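Local coordinates for bacteriocin immunity protein (PDB 6W0V) that probably protects its producer cell by binding the nuclease domain of pyocin S8, the cognate DNase toxin, and holding that DNase inactive, at residues H43-G46 and T47-F51. The protein carries 1 engineered substitution. Sequence-based numbering, arbitrary orientation.
Sequences HPDG and TDIIF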
ATOM      1  N   HIS B  43      18.018   3.744  -0.271  1.00 14.04           N
ATOM      2  CA  HIS B  43      17.796   3.618  -1.719  1.00 14.31           C
ATOM      3  C   HIS B  43      16.993   4.829  -2.145  1.00 13.87           C
ATOM      4  O   HIS B  43      16.000   5.150  -1.501  1.00 14.29           O
ATOM      5  CB  HIS B  43      17.087   2.326  -2.054  1.00 14.81           C
ATOM      6  CG  HIS B  43      17.209   2.032  -3.494  1.00 14.67           C
ATOM      7  ND1 HIS B  43      16.615   2.805  -4.456  1.00 15.81           N
ATOM      8  CD2 HIS B  43      17.949   1.110  -4.137  1.00 15.74           C
ATOM      9  CE1 HIS B  43      16.936   2.336  -5.644  1.00 17.56           C
ATOM     10  NE2 HIS B  43      17.759   1.291  -5.472  1.00 18.61           N
ATOM     11  N   PRO B  44      17.382   5.529  -3.224  1.00 14.96           N
ATOM     12  CA  PRO B  44      16.640   6.697  -3.681  1.00 16.08           C
ATOM     13  C   PRO B  44      15.175   6.378  -3.995  1.00 16.55           C
ATOM     14  O   PRO B  44      14.372   7.264  -3.944  1.00 19.05           O
ATOM     15  CB  PRO B  44      17.351   7.156  -4.958  1.00 17.38           C
ATOM     16  CG  PRO B  44      18.268   6.008  -5.321  1.00 19.67           C
ATOM     17  CD  PRO B  44      18.572   5.267  -4.038  1.00 16.11           C
ATOM     18  N   ASP B  45      14.874   5.123  -4.313  1.00 15.77           N
ATOM     19  CA  ASP B  45      13.522   4.700  -4.751  1.00 16.01           C
ATOM     20  C   ASP B  45      12.700   4.338  -3.521  1.00 14.91           C
ATOM     21  O   ASP B  45      11.501   4.075  -3.676  1.00 13.88           O
ATOM     22  CB  ASP B  45      13.604   3.581  -5.782  1.00 18.25           C
ATOM     23  CG  ASP B  45      14.206   4.063  -7.086  1.00 20.46           C
ATOM     24  OD1 ASP B  45      14.196   5.297  -7.318  1.00 24.32           O
ATOM     25  OD2 ASP B  45      14.660   3.215  -7.858  1.00 24.74           O
ATOM     26  N   GLY B  46      13.311   4.377  -2.343  1.00 15.17           N
ATOM     27  CA  GLY B  46      12.581   4.172  -1.082  1.00 14.55           C
ATOM     28  C   GLY B  46      11.713   2.932  -1.162  1.00 13.55           C
ATOM     29  O   GLY B  46      12.169   1.870  -1.585  1.00 14.33           O
ATOM     30  N   THR B  47      10.441   3.050  -0.841  1.00 13.57           N
ATOM     31  CA  THR B  47       9.565   1.873  -0.717  1.00 14.03           C
ATOM     32  C   THR B  47       9.385   1.203  -2.073  1.00 13.18           C
ATOM     33  O   THR B  47       8.981   0.043  -2.084  1.00 14.16           O
ATOM     34  CB  THR B  47       8.216   2.278  -0.127  1.00 14.02           C
ATOM     35  OG1 THR B  47       7.700   3.348  -0.917  1.00 14.71           O
ATOM     36  CG2 THR B  47       8.333   2.703   1.319  1.00 15.34           C
ATOM     37  N   ASP B  48       9.667   1.902  -3.171  1.00 14.26           N
ATOM     38  CA  ASP B  48       9.466   1.321  -4.518  1.00 14.58           C
ATOM     39  C   ASP B  48      10.317   0.068  -4.642  1.00 14.80           C
ATOM     40  O   ASP B  48       9.916  -0.842  -5.340  1.00 15.79           O
ATOM     41  CB  ASP B  48       9.869   2.279  -5.627  1.00 15.98           C
ATOM     42  CG  ASP B  48       8.894   3.416  -5.799  1.00 15.80           C
ATOM     43  OD1 ASP B  48       7.938   3.486  -4.997  1.00 16.85           O
ATOM     44  OD2 ASP B  48       9.102   4.206  -6.712  1.00 18.66           O
ATOM     45  N   ILE B  49      11.457   0.059  -3.970  1.00 15.64           N
ATOM     46  CA  ILE B  49      12.424  -1.059  -4.094  1.00 16.63           C
ATOM     47  C   ILE B  49      11.755  -2.337  -3.572  1.00 14.96           C
ATOM     48  O   ILE B  49      12.103  -3.425  -4.029  1.00 15.73           O
ATOM     49  CB  ILE B  49      13.719  -0.674  -3.360  1.00 19.60           C
ATOM     50  CG1 ILE B  49      14.944  -1.215  -4.092  1.00 23.98           C
ATOM     51  CG2 ILE B  49      13.656  -1.058  -1.893  1.00 19.02           C
ATOM     52  CD1 ILE B  49      15.182  -0.518  -5.418  1.00 28.23           C
ATOM     53  N   ILE B  50      10.770  -2.204  -2.681  1.00 14.37           N
ATOM     54  CA  ILE B  50       9.990  -3.349  -2.152  1.00 14.59           C
ATOM     55  C   ILE B  50       8.710  -3.489  -2.966  1.00 13.79           C
ATOM     56  O   ILE B  50       8.398  -4.590  -3.412  1.00 15.05           O
ATOM     57  CB  ILE B  50       9.653  -3.122  -0.672  1.00 14.44           C
ATOM     58  CG1 ILE B  50      10.919  -2.916   0.164  1.00 15.15           C
ATOM     59  CG2 ILE B  50       8.802  -4.264  -0.156  1.00 15.78           C
ATOM     60  CD1 ILE B  50      10.655  -2.295   1.508  1.00 15.79           C
ATOM     61  N   PHE B  51       7.954  -2.401  -3.075  1.00 14.35           N
ATOM     62  CA  PHE B  51       6.536  -2.460  -3.493  1.00 14.60           C
ATOM     63  C   PHE B  51       6.361  -2.289  -4.993  1.00 14.57           C
ATOM     64  O   PHE B  51       5.325  -2.683  -5.500  1.00 15.86           O
ATOM     65  CB  PHE B  51       5.735  -1.419  -2.726  1.00 14.37           C
ATOM     66  CG  PHE B  51       5.598  -1.814  -1.290  1.00 13.28           C
ATOM     67  CD1 PHE B  51       4.598  -2.688  -0.896  1.00 13.50           C
ATOM     68  CD2 PHE B  51       6.504  -1.373  -0.345  1.00 13.37           C
ATOM     69  CE1 PHE B  51       4.511  -3.100   0.421  1.00 13.79           C
ATOM     70  CE2 PHE B  51       6.399  -1.769   0.975  1.00 13.68           C
ATOM     71  CZ  PHE B  51       5.404  -2.636   1.353  1.00 13.88           C
TER
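Ile49 and His43 meet where two overlapping beta turns run into a short helix. The site is a worked case of turns that share residues steering a chain from one helix into the next. The terminal methyl of Ile49 sits over one face of the imidazole, CD1 lying 3.3 Å from the ring centroid and 18° off the ring normal, a CH-pi contact displaced toward the NE2 side. The two side chains cross at about a right angle. With CG anti to the backbone N (chi1 -164°), His43 brings ND1 to 2.9 Å from Asp45 N, two residues on, and accepts its N-H. That donor lies almost exactly in the ring plane, which fixes the rotation of the imidazole and keeps its face turned to Ile49.

The type I turn His43-Gly46 and the type II' turn Asp45-Asp48 share Asp45 and Gly46, the latter taking the first central position of the second turn with positive phi. Asp48 N closes this turn on Asp45 O at 2.9 Å, and Ile49 N reaches Gly46 O at 3.1 Å, from above the carbonyl plane. CG2 of Ile49 rests 3.3 Å from Gly46 O. Asp45 CB packs 4.0 Å from Asp48 CB, while the like-charged carboxylates stay apart, Asp45 OD1 5.2 Å from Asp48 OD2.

In the pyocin S8 chain, Lys84 N bonds Asp48 OD1 and Gln87 OE1 is hydrogen-bonded to Thr47 OG1. Within the four-helical fold, the turns join helix 27-41 to helix 48-51, Thr47 packing on Val34 and Val38 of the former, His43 meeting Trp71 of helix 61-74.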